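Local coordinates for protein UL144 (Macacine herpesvirus 1, PDB 6NYP) that is probably a viral relative of the TNF-receptor family member HVEM that binds an immunoglobulin-type lymphocyte receptor such as BTLA through its cysteine-rich ectodomain, at residues F[54-64]-F[67-78]; F[19-27]-F[44-52]. All coordinates share one frame; numbering follows the deposited sequence.

Contact 1 of 2, residues F[54-64]-F[67-78]; sequences CTECQDTEVTI and CTSTQNTVCASK. With NAG (2-acetamido-2-deoxy-beta-D-glucopyranose), chain P.
Two disulfides, Cys54–Cys67 and Cys57–Cys75, and a short antiparallel hairpin join residues 54-64 to 67-78 at the surface of the elongated chain, at its C-terminal end. Next to the first disulfide, Asn72 reaches across to Thr55. Chi1 of -165° swings the Asn72 amide away from its backbone N and sets OD1 3.1 Å from Thr55 N; that donor lies in the amide plane on a lone pair of OD1. Thr55 OG1 donates to the same oxygen from 3.1 Å, tilted out of the plane, so the backbone and side chain of Thr55 both donate to one Asn72 oxygen. Thr73 OG1 completes the patch by donating to Thr55 O at 2.8 Å from above that carbonyl plane. The pairing of the cysteines, first with third and second with fourth, is the interlaced pattern of a TNF-receptor cysteine-rich domain. Beyond Cys57 the chain makes a type I turn from Gln58 to Glu61, and Glu61 OE2 takes the N-H of Gln58 with its anti lone pair. Val62 and Ala76 then form a hydrogen-bonded antiparallel pair, Val62 N to Ala76 O 2.9 Å and Ala76 N to Val62 O 3.2 Å, while Thr63 and Cys75 are the neighbouring non-hydrogen-bonded pair. Ile64 N adds a bond to Val74 O at 2.8 Å, and its side chain lies beside the strand, CG1 against Ala76 CB at 3.8 Å. The bent chain of Lys78 folds back over the turn, its CD lying against Thr60 and Glu61 and its NZ near Val62 CG2. An N-acetylglucosamine, probably carried by Asn66, lies beside Thr63 and Ile64.

Contact 2 of 2, residues F[19-27]-F[44-52]; sequences KQGYRVTGQ and YVSGLYQCT
Val24 is held to the loop that follows strand 43-45 by a straight backbone bond, its N donating to Leu48 O at 2.9 Å and 168°. The same Leu48 carbonyl also receives a CA-H...O contact from Arg23, so it meets two successive residues of strand 22-26. Van der Waals contacts flank it. Val24 and the Tyr49 side chain run alongside each other, pointing the same way, with Val24 CG1 3.6 Å from Tyr49 CE1 as the apolar pair; the Val24 carbonyl oxygen approaches the edge of the ring near its plane, and Leu48, the ring's neighbour in the same segment, lays CB over one face, toward the rim. Farther along, Val45 CG2 packs on the backbone between Gln20 and Tyr22, touching the carbonyl oxygens of both at 3.4 Å. Arg23 provides the polar chain. With CG set between the backbone N and the carbonyl carbon (chi1 83°) and a bend at chi2, its methylenes pass over the Tyr49 carbonyl to Cys51. CD is the Arg23 atom nearest to Cys51 SG, at 3.3 Å, and the sulfur also lies at the guanidinium edge, in its plane. That sulfur belongs to the Cys39–Cys51 disulfide, and Gly21 and Arg23 are bonded through their backbones to Cys39 and Thr37. At the far end, Gln27 and Tyr49 cross obliquely, their amide and ring planes 22° apart. Mostly methyl, methylene and ring-edge approaches surround a backbone N-H...O bond, which suggests that van der Waals fit contributes much of this contact.

Overall arrangement
From the N terminus, residues 19-27 include strand 22-26, which pairs with strand 34-38. The chain then returns as the hairpin of strands 43-45 and 51-53, whose turn and flanking strand residues meet 19-27 and close contact 2 near the middle of the molecule. Contact 1 opens only afterwards, at residue 54, and closes a smaller loop through strands 62-65 and 74-76. The two loops therefore follow in series, neither nested nor crossed, with centres 21 Å apart. They meet where the 67-78 segment turns back: Ser69 O probably accepts a bond from Val45 N, and Thr68 and Asn72 pack on Tyr44. The two hairpins thus follow one another along an elongated chain.

Contact 1 of 2, residues F[54-64]-F[67-78]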
loop_
_atom_site.group_PDB
_atom_site.type_symbol
_atom_site.label_atom_id
_atom_site.label_comp_id
_atom_site.label_asym_id
_atom_site.label_seq_id
_atom_site.Cartn_x
_atom_site.Cartn_y
_atom_site.Cartn_z
ATOM N N CYS F 54 -22.992 -1.124 8.361
ATOM C CA CYS F 54 -23.852 -0.634 7.250
ATOM C C CYS F 54 -25.307 -0.543 7.730
ATOM O O CYS F 54 -25.851 -1.576 8.191
ATOM C CB CYS F 54 -23.751 -1.531 6.020
ATOM S SG CYS F 54 -22.115 -1.524 5.234
ATOM N N THR F 55 -25.899 0.654 7.666
ATOM C CA THR F 55 -27.300 0.916 8.088
ATOM C C THR F 55 -28.243 0.171 7.138
ATOM O O THR F 55 -27.910 0.054 5.951
ATOM C CB THR F 55 -27.608 2.418 8.173
ATOM O OG1 THR F 55 -27.492 2.982 6.868
ATOM C CG2 THR F 55 -26.709 3.142 9.152
ATOM N N GLU F 56 -29.377 -0.305 7.652
ATOM C CA GLU F 56 -30.429 -1.012 6.873
ATOM C C GLU F 56 -31.584 -0.044 6.586
ATOM O O GLU F 56 -32.176 0.470 7.560
ATOM C CB GLU F 56 -30.929 -2.234 7.648
ATOM C CG GLU F 56 -29.835 -3.160 8.170
ATOM C CD GLU F 56 -29.783 -4.565 7.590
ATOM O OE1 GLU F 56 -29.012 -5.379 8.124
ATOM O OE2 GLU F 56 -30.512 -4.842 6.615
ATOM N N CYS F 57 -31.903 0.191 5.308
ATOM C CA CYS F 57 -33.117 0.939 4.870
ATOM C C CYS F 57 -34.359 0.105 5.230
ATOM O O CYS F 57 -34.479 -1.024 4.712
ATOM C CB CYS F 57 -33.118 1.240 3.373
ATOM S SG CYS F 57 -31.652 2.098 2.741
ATOM N N GLN F 58 -35.230 0.634 6.092
ATOM C CA GLN F 58 -36.404 -0.081 6.661
ATOM C C GLN F 58 -37.450 -0.340 5.566
ATOM O O GLN F 58 -37.229 0.106 4.420
ATOM C CB GLN F 58 -36.969 0.743 7.814
ATOM C CG GLN F 58 -37.518 2.099 7.387
ATOM C CD GLN F 58 -37.251 3.183 8.402
ATOM O OE1 GLN F 58 -36.153 3.299 8.942
ATOM N NE2 GLN F 58 -38.259 4.000 8.663
ATOM N N ASP F 59 -38.539 -1.028 5.920
ATOM C CA ASP F 59 -39.654 -1.422 5.011
ATOM C C ASP F 59 -40.317 -0.181 4.389
ATOM O O ASP F 59 -40.774 -0.300 3.233
ATOM C CB ASP F 59 -40.672 -2.320 5.723
ATOM C CG ASP F 59 -41.062 -1.877 7.125
ATOM O OD1 ASP F 59 -40.627 -0.781 7.540
ATOM O OD2 ASP F 59 -41.781 -2.637 7.794
ATOM N N THR F 60 -40.368 0.952 5.106
ATOM C CA THR F 60 -40.975 2.236 4.636
ATOM C C THR F 60 -39.933 3.089 3.889
ATOM O O THR F 60 -40.032 4.336 3.940
ATOM C CB THR F 60 -41.622 3.005 5.798
ATOM O OG1 THR F 60 -42.253 4.173 5.272
ATOM C CG2 THR F 60 -40.649 3.415 6.880
ATOM N N GLU F 61 -38.995 2.444 3.186
ATOM C CA GLU F 61 -37.871 3.086 2.446
ATOM C C GLU F 61 -37.410 2.155 1.312
ATOM O O GLU F 61 -37.704 0.935 1.373
ATOM C CB GLU F 61 -36.699 3.380 3.390
ATOM C CG GLU F 61 -36.882 4.616 4.257
ATOM C CD GLU F 61 -35.776 4.844 5.278
ATOM O OE1 GLU F 61 -35.556 6.014 5.655
ATOM O OE2 GLU F 61 -35.140 3.852 5.701
ATOM N N VAL F 62 -36.715 2.714 0.314
ATOM C CA VAL F 62 -36.022 1.956 -0.773
ATOM C C VAL F 62 -34.530 2.301 -0.713
ATOM O O VAL F 62 -34.211 3.458 -0.372
ATOM C CB VAL F 62 -36.615 2.268 -2.161
ATOM C CG1 VAL F 62 -35.933 1.468 -3.261
ATOM C CG2 VAL F 62 -38.120 2.058 -2.208
ATOM N N THR F 63 -33.659 1.332 -1.016
ATOM C CA THR F 63 -32.185 1.524 -1.113
ATOM C C THR F 63 -31.868 2.197 -2.458
ATOM O O THR F 63 -32.129 1.578 -3.513
ATOM C CB THR F 63 -31.420 0.202 -0.960
ATOM O OG1 THR F 63 -31.727 -0.592 -2.103
ATOM C CG2 THR F 63 -31.762 -0.567 0.298
ATOM N N ILE F 64 -31.346 3.425 -2.414
ATOM C CA ILE F 64 -30.930 4.218 -3.610
ATOM C C ILE F 64 -29.546 3.729 -4.058
ATOM O O ILE F 64 -29.365 3.504 -5.269
ATOM C CB ILE F 64 -30.949 5.728 -3.292
ATOM C CG1 ILE F 64 -32.355 6.217 -2.934
ATOM C CG2 ILE F 64 -30.341 6.531 -4.433
ATOM C CD1 ILE F 64 -33.354 6.134 -4.073
ATOM N N CYS F 67 -24.527 -0.485 0.274
ATOM C CA CYS F 67 -23.324 -0.254 1.115
ATOM C C CYS F 67 -22.088 -0.775 0.379
ATOM O O CYS F 67 -22.050 -1.978 0.079
ATOM C CB CYS F 67 -23.415 -0.930 2.479
ATOM S SG CYS F 67 -22.312 -0.169 3.703
ATOM N N THR F 68 -21.134 0.112 0.086
ATOM C CA THR F 68 -19.785 -0.227 -0.440
ATOM C C THR F 68 -18.822 -0.319 0.746
ATOM O O THR F 68 -19.246 -0.070 1.886
ATOM C CB THR F 68 -19.302 0.803 -1.471
ATOM O OG1 THR F 68 -18.895 1.971 -0.760
ATOM C CG2 THR F 68 -20.348 1.165 -2.505
ATOM N N SER F 69 -17.561 -0.642 0.477
ATOM C CA SER F 69 -16.478 -0.737 1.485
ATOM C C SER F 69 -16.058 0.665 1.948
ATOM O O SER F 69 -15.352 0.741 2.972
ATOM C CB SER F 69 -15.306 -1.518 0.941
ATOM O OG SER F 69 -14.777 -0.899 -0.227
ATOM N N THR F 70 -16.463 1.733 1.244
ATOM C CA THR F 70 -16.052 3.132 1.549
ATOM C C THR F 70 -17.241 4.001 1.981
ATOM O O THR F 70 -16.983 4.996 2.682
ATOM C CB THR F 70 -15.351 3.789 0.352
ATOM O OG1 THR F 70 -16.358 4.067 -0.619
ATOM C CG2 THR F 70 -14.250 2.935 -0.239
ATOM N N GLN F 71 -18.469 3.688 1.557
ATOM C CA GLN F 71 -19.659 4.557 1.794
ATOM C C GLN F 71 -20.836 3.736 2.340
ATOM O O GLN F 71 -20.973 2.546 1.965
ATOM C CB GLN F 71 -20.049 5.345 0.538
ATOM C CG GLN F 71 -19.633 4.704 -0.781
ATOM C CD GLN F 71 -19.735 5.641 -1.961
ATOM O OE1 GLN F 71 -19.721 6.865 -1.821
ATOM N NE2 GLN F 71 -19.829 5.061 -3.147
ATOM N N ASN F 72 -21.643 4.373 3.201
ATOM C CA ASN F 72 -22.856 3.805 3.853
ATOM C C ASN F 72 -23.953 3.624 2.793
ATOM O O ASN F 72 -23.810 4.213 1.700
ATOM C CB ASN F 72 -23.341 4.716 4.987
ATOM C CG ASN F 72 -24.328 4.051 5.926
ATOM O OD1 ASN F 72 -24.539 2.839 5.866
ATOM N ND2 ASN F 72 -24.949 4.842 6.786
ATOM N N THR F 73 -25.003 2.848 3.100
ATOM C CA THR F 73 -26.237 2.735 2.270
ATOM C C THR F 73 -26.891 4.119 2.162
ATOM O O THR F 73 -26.721 4.926 3.094
ATOM C CB THR F 73 -27.252 1.729 2.836
ATOM O OG1 THR F 73 -27.636 2.170 4.138
ATOM C CG2 THR F 73 -26.729 0.314 2.940
ATOM N N VAL F 74 -27.586 4.382 1.057
ATOM C CA VAL F 74 -28.423 5.603 0.868
ATOM C C VAL F 74 -29.880 5.146 0.809
ATOM O O VAL F 74 -30.165 4.223 0.019
ATOM C CB VAL F 74 -28.023 6.397 -0.391
ATOM C CG1 VAL F 74 -28.812 7.694 -0.508
ATOM C CG2 VAL F 74 -26.526 6.669 -0.432
ATOM N N CYS F 75 -30.740 5.749 1.637
ATOM C CA CYS F 75 -32.192 5.443 1.739
ATOM C C CYS F 75 -33.014 6.675 1.346
ATOM O O CYS F 75 -32.552 7.805 1.603
ATOM C CB CYS F 75 -32.573 5.004 3.147
ATOM S SG CYS F 75 -31.434 3.789 3.860
ATOM N N ALA F 76 -34.179 6.448 0.733
ATOM C CA ALA F 76 -35.222 7.463 0.456
ATOM C C ALA F 76 -36.604 6.815 0.601
ATOM O O ALA F 76 -36.704 5.573 0.456
ATOM C CB ALA F 76 -35.021 8.052 -0.920
ATOM N N SER F 77 -37.629 7.632 0.873
ATOM C CA SER F 77 -39.057 7.228 0.956
ATOM C C SER F 77 -39.570 6.843 -0.441
ATOM O O SER F 77 -39.115 7.455 -1.427
ATOM C CB SER F 77 -39.889 8.331 1.564
ATOM O OG SER F 77 -39.253 8.868 2.715
ATOM N N LYS F 78 -40.491 5.875 -0.515
ATOM C CA LYS F 78 -41.139 5.413 -1.777
ATOM C C LYS F 78 -42.347 6.308 -2.086
ATOM O O LYS F 78 -42.315 7.155 -2.980
ATOM C CB LYS F 78 -41.565 3.943 -1.683
ATOM C CG LYS F 78 -42.396 3.570 -0.461
ATOM C CD LYS F 78 -41.589 2.961 0.674
ATOM C CE LYS F 78 -41.584 1.446 0.675
ATOM N NZ LYS F 78 -41.174 0.885 -0.635
HETATM C C1 NAG P . -28.595 -4.118 -3.302
HETATM C C2 NAG P . -29.421 -3.769 -4.547
HETATM C C3 NAG P . -30.720 -4.570 -4.475
HETATM C C4 NAG P . -30.408 -6.069 -4.402
HETATM C C5 NAG P . -29.448 -6.374 -3.239
HETATM C C6 NAG P . -29.011 -7.839 -3.245
HETATM C C7 NAG P . -28.966 -1.487 -5.435
HETATM C C8 NAG P . -29.469 -0.073 -5.550
HETATM N N2 NAG P . -29.710 -2.338 -4.702
HETATM O O3 NAG P . -31.546 -4.267 -5.609
HETATM O O4 NAG P . -31.635 -6.810 -4.285
HETATM O O5 NAG P . -28.289 -5.527 -3.321
HETATM O O6 NAG P . -28.238 -8.132 -2.075
HETATM O O7 NAG P . -27.935 -1.818 -6.001
#

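Contact 2 of 2, residues F[19-27]-F[44-52]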
loop_
_atom_site.group_PDB
_atom_site.type_symbol
_atom_site.label_atom_id
_atom_site.label_comp_id
_atom_site.label_asym_id
_atom_site.label_seq_id
_atom_site.Cartn_x
_atom_site.Cartn_y
_atom_site.Cartn_z
ATOM N N LYS F 19 -5.724 0.586 1.054
ATOM C CA LYS F 19 -6.638 0.223 -0.065
ATOM C C LYS F 19 -8.090 0.285 0.438
ATOM O O LYS F 19 -8.291 0.312 1.667
ATOM C CB LYS F 19 -6.276 -1.149 -0.644
ATOM C CG LYS F 19 -4.912 -1.226 -1.313
ATOM C CD LYS F 19 -4.654 -2.544 -2.019
ATOM C CE LYS F 19 -3.485 -2.488 -2.983
ATOM N NZ LYS F 19 -2.173 -2.426 -2.294
ATOM N N GLN F 20 -9.051 0.279 -0.484
ATOM C CA GLN F 20 -10.464 0.704 -0.272
ATOM C C GLN F 20 -11.102 0.030 0.952
ATOM O O GLN F 20 -11.678 0.764 1.790
ATOM C CB GLN F 20 -11.273 0.420 -1.537
ATOM C CG GLN F 20 -10.931 1.363 -2.680
ATOM C CD GLN F 20 -12.120 1.588 -3.578
ATOM O OE1 GLN F 20 -12.709 0.643 -4.098
ATOM N NE2 GLN F 20 -12.491 2.849 -3.730
ATOM N N GLY F 21 -11.016 -1.297 1.063
ATOM C CA GLY F 21 -11.753 -2.064 2.091
ATOM C C GLY F 21 -11.046 -2.137 3.433
ATOM O O GLY F 21 -11.425 -2.995 4.235
ATOM N N TYR F 22 -10.070 -1.262 3.682
ATOM C CA TYR F 22 -9.119 -1.370 4.818
ATOM C C TYR F 22 -9.115 -0.077 5.641
ATOM O O TYR F 22 -9.300 1.008 5.058
ATOM C CB TYR F 22 -7.716 -1.662 4.291
ATOM C CG TYR F 22 -7.547 -2.990 3.603
ATOM C CD1 TYR F 22 -7.959 -3.188 2.296
ATOM C CD2 TYR F 22 -6.911 -4.038 4.249
ATOM C CE1 TYR F 22 -7.761 -4.396 1.649
ATOM C CE2 TYR F 22 -6.730 -5.263 3.626
ATOM C CZ TYR F 22 -7.155 -5.445 2.322
ATOM O OH TYR F 22 -6.973 -6.653 1.716
ATOM N N ARG F 23 -8.921 -0.212 6.958
ATOM C CA ARG F 23 -8.708 0.906 7.915
ATOM C C ARG F 23 -7.263 0.833 8.429
ATOM O O ARG F 23 -6.690 -0.299 8.443
ATOM C CB ARG F 23 -9.698 0.810 9.082
ATOM C CG ARG F 23 -9.245 -0.151 10.174
ATOM C CD ARG F 23 -10.297 -0.992 10.855
ATOM N NE ARG F 23 -9.657 -1.793 11.891
ATOM C CZ ARG F 23 -10.258 -2.702 12.656
ATOM N NH1 ARG F 23 -11.553 -2.936 12.530
ATOM N NH2 ARG F 23 -9.556 -3.371 13.557
ATOM N N VAL F 24 -6.710 1.976 8.852
ATOM C CA VAL F 24 -5.342 2.080 9.444
ATOM C C VAL F 24 -5.358 1.427 10.834
ATOM O O VAL F 24 -6.121 1.895 11.705
ATOM C CB VAL F 24 -4.870 3.547 9.515
ATOM C CG1 VAL F 24 -3.559 3.701 10.281
ATOM C CG2 VAL F 24 -4.762 4.181 8.138
ATOM N N THR F 25 -4.562 0.368 11.009
ATOM C CA THR F 25 -4.384 -0.427 12.255
ATOM C C THR F 25 -3.041 -0.065 12.908
ATOM O O THR F 25 -2.858 -0.392 14.091
ATOM C CB THR F 25 -4.497 -1.921 11.917
ATOM O OG1 THR F 25 -5.893 -2.192 11.846
ATOM C CG2 THR F 25 -3.838 -2.857 12.907
ATOM N N GLY F 26 -2.125 0.543 12.149
ATOM C CA GLY F 26 -0.822 1.029 12.633
ATOM C C GLY F 26 -0.338 2.202 11.803
ATOM O O GLY F 26 -0.335 2.087 10.553
ATOM N N GLN F 27 0.049 3.293 12.463
ATOM C CA GLN F 27 0.546 4.530 11.802
ATOM C C GLN F 27 1.949 4.252 11.255
ATOM O O GLN F 27 2.689 3.484 11.910
ATOM C CB GLN F 27 0.614 5.703 12.786
ATOM C CG GLN F 27 -0.573 5.838 13.731
ATOM C CD GLN F 27 -0.806 7.274 14.134
ATOM O OE1 GLN F 27 -1.938 7.752 14.158
ATOM N NE2 GLN F 27 0.274 7.986 14.423
ATOM N N TYR F 44 -18.340 -0.604 6.596
ATOM C CA TYR F 44 -17.670 0.317 5.644
ATOM C C TYR F 44 -16.631 1.150 6.402
ATOM O O TYR F 44 -16.839 1.471 7.586
ATOM C CB TYR F 44 -18.701 1.188 4.921
ATOM C CG TYR F 44 -19.349 2.255 5.770
ATOM C CD1 TYR F 44 -20.511 2.002 6.485
ATOM C CD2 TYR F 44 -18.808 3.531 5.844
ATOM C CE1 TYR F 44 -21.107 2.983 7.265
ATOM C CE2 TYR F 44 -19.390 4.521 6.619
ATOM C CZ TYR F 44 -20.537 4.243 7.344
ATOM O OH TYR F 44 -21.123 5.219 8.099
ATOM N N VAL F 45 -15.540 1.484 5.716
ATOM C CA VAL F 45 -14.447 2.355 6.236
ATOM C C VAL F 45 -15.040 3.753 6.439
ATOM O O VAL F 45 -15.377 4.406 5.439
ATOM C CB VAL F 45 -13.229 2.377 5.294
ATOM C CG1 VAL F 45 -12.138 3.299 5.818
ATOM C CG2 VAL F 45 -12.673 0.985 5.047
ATOM N N SER F 46 -15.148 4.183 7.697
ATOM C CA SER F 46 -15.884 5.390 8.154
ATOM C C SER F 46 -14.947 6.602 8.220
ATOM O O SER F 46 -15.171 7.566 7.473
ATOM C CB SER F 46 -16.552 5.115 9.475
ATOM O OG SER F 46 -17.241 6.263 9.952
ATOM N N GLY F 47 -13.932 6.548 9.085
ATOM C CA GLY F 47 -12.795 7.486 9.074
ATOM C C GLY F 47 -11.585 6.818 8.452
ATOM O O GLY F 47 -11.772 5.929 7.605
ATOM N N LEU F 48 -10.383 7.216 8.868
ATOM C CA LEU F 48 -9.125 6.500 8.523
ATOM C C LEU F 48 -9.096 5.161 9.270
ATOM O O LEU F 48 -8.566 4.179 8.712
ATOM C CB LEU F 48 -7.923 7.373 8.891
ATOM C CG LEU F 48 -7.750 8.639 8.048
ATOM C CD1 LEU F 48 -6.768 9.602 8.697
ATOM C CD2 LEU F 48 -7.309 8.309 6.627
ATOM N N TYR F 49 -9.677 5.115 10.474
ATOM C CA TYR F 49 -9.356 4.125 11.539
ATOM C C TYR F 49 -10.568 3.256 11.932
ATOM O O TYR F 49 -10.346 2.261 12.657
ATOM C CB TYR F 49 -8.841 4.856 12.784
ATOM C CG TYR F 49 -7.692 5.813 12.571
ATOM C CD1 TYR F 49 -6.395 5.352 12.410
ATOM C CD2 TYR F 49 -7.895 7.185 12.561
ATOM C CE1 TYR F 49 -5.337 6.226 12.209
ATOM C CE2 TYR F 49 -6.844 8.074 12.394
ATOM C CZ TYR F 49 -5.561 7.593 12.204
ATOM O OH TYR F 49 -4.526 8.463 12.012
ATOM N N GLN F 50 -11.797 3.605 11.523
ATOM C CA GLN F 50 -13.047 2.954 12.014
ATOM C C GLN F 50 -13.736 2.174 10.882
ATOM O O GLN F 50 -13.838 2.717 9.773
ATOM C CB GLN F 50 -14.011 3.997 12.596
ATOM C CG GLN F 50 -13.989 4.134 14.120
ATOM C CD GLN F 50 -12.954 5.097 14.653
ATOM O OE1 GLN F 50 -12.550 6.063 14.003
ATOM N NE2 GLN F 50 -12.530 4.844 15.877
ATOM N N CYS F 51 -14.210 0.960 11.175
ATOM C CA CYS F 51 -15.256 0.239 10.394
ATOM C C CYS F 51 -16.618 0.466 11.063
ATOM O O CYS F 51 -16.788 0.006 12.213
ATOM C CB CYS F 51 -15.011 -1.267 10.327
ATOM S SG CYS F 51 -13.363 -1.739 9.742
ATOM N N THR F 52 -17.541 1.153 10.387
ATOM C CA THR F 52 -18.927 1.407 10.866
ATOM C C THR F 52 -19.882 0.406 10.203
ATOM O O THR F 52 -19.745 0.166 8.983
ATOM C CB THR F 52 -19.329 2.863 10.609
ATOM O OG1 THR F 52 -18.391 3.687 11.303
ATOM C CG2 THR F 52 -20.737 3.186 11.058
#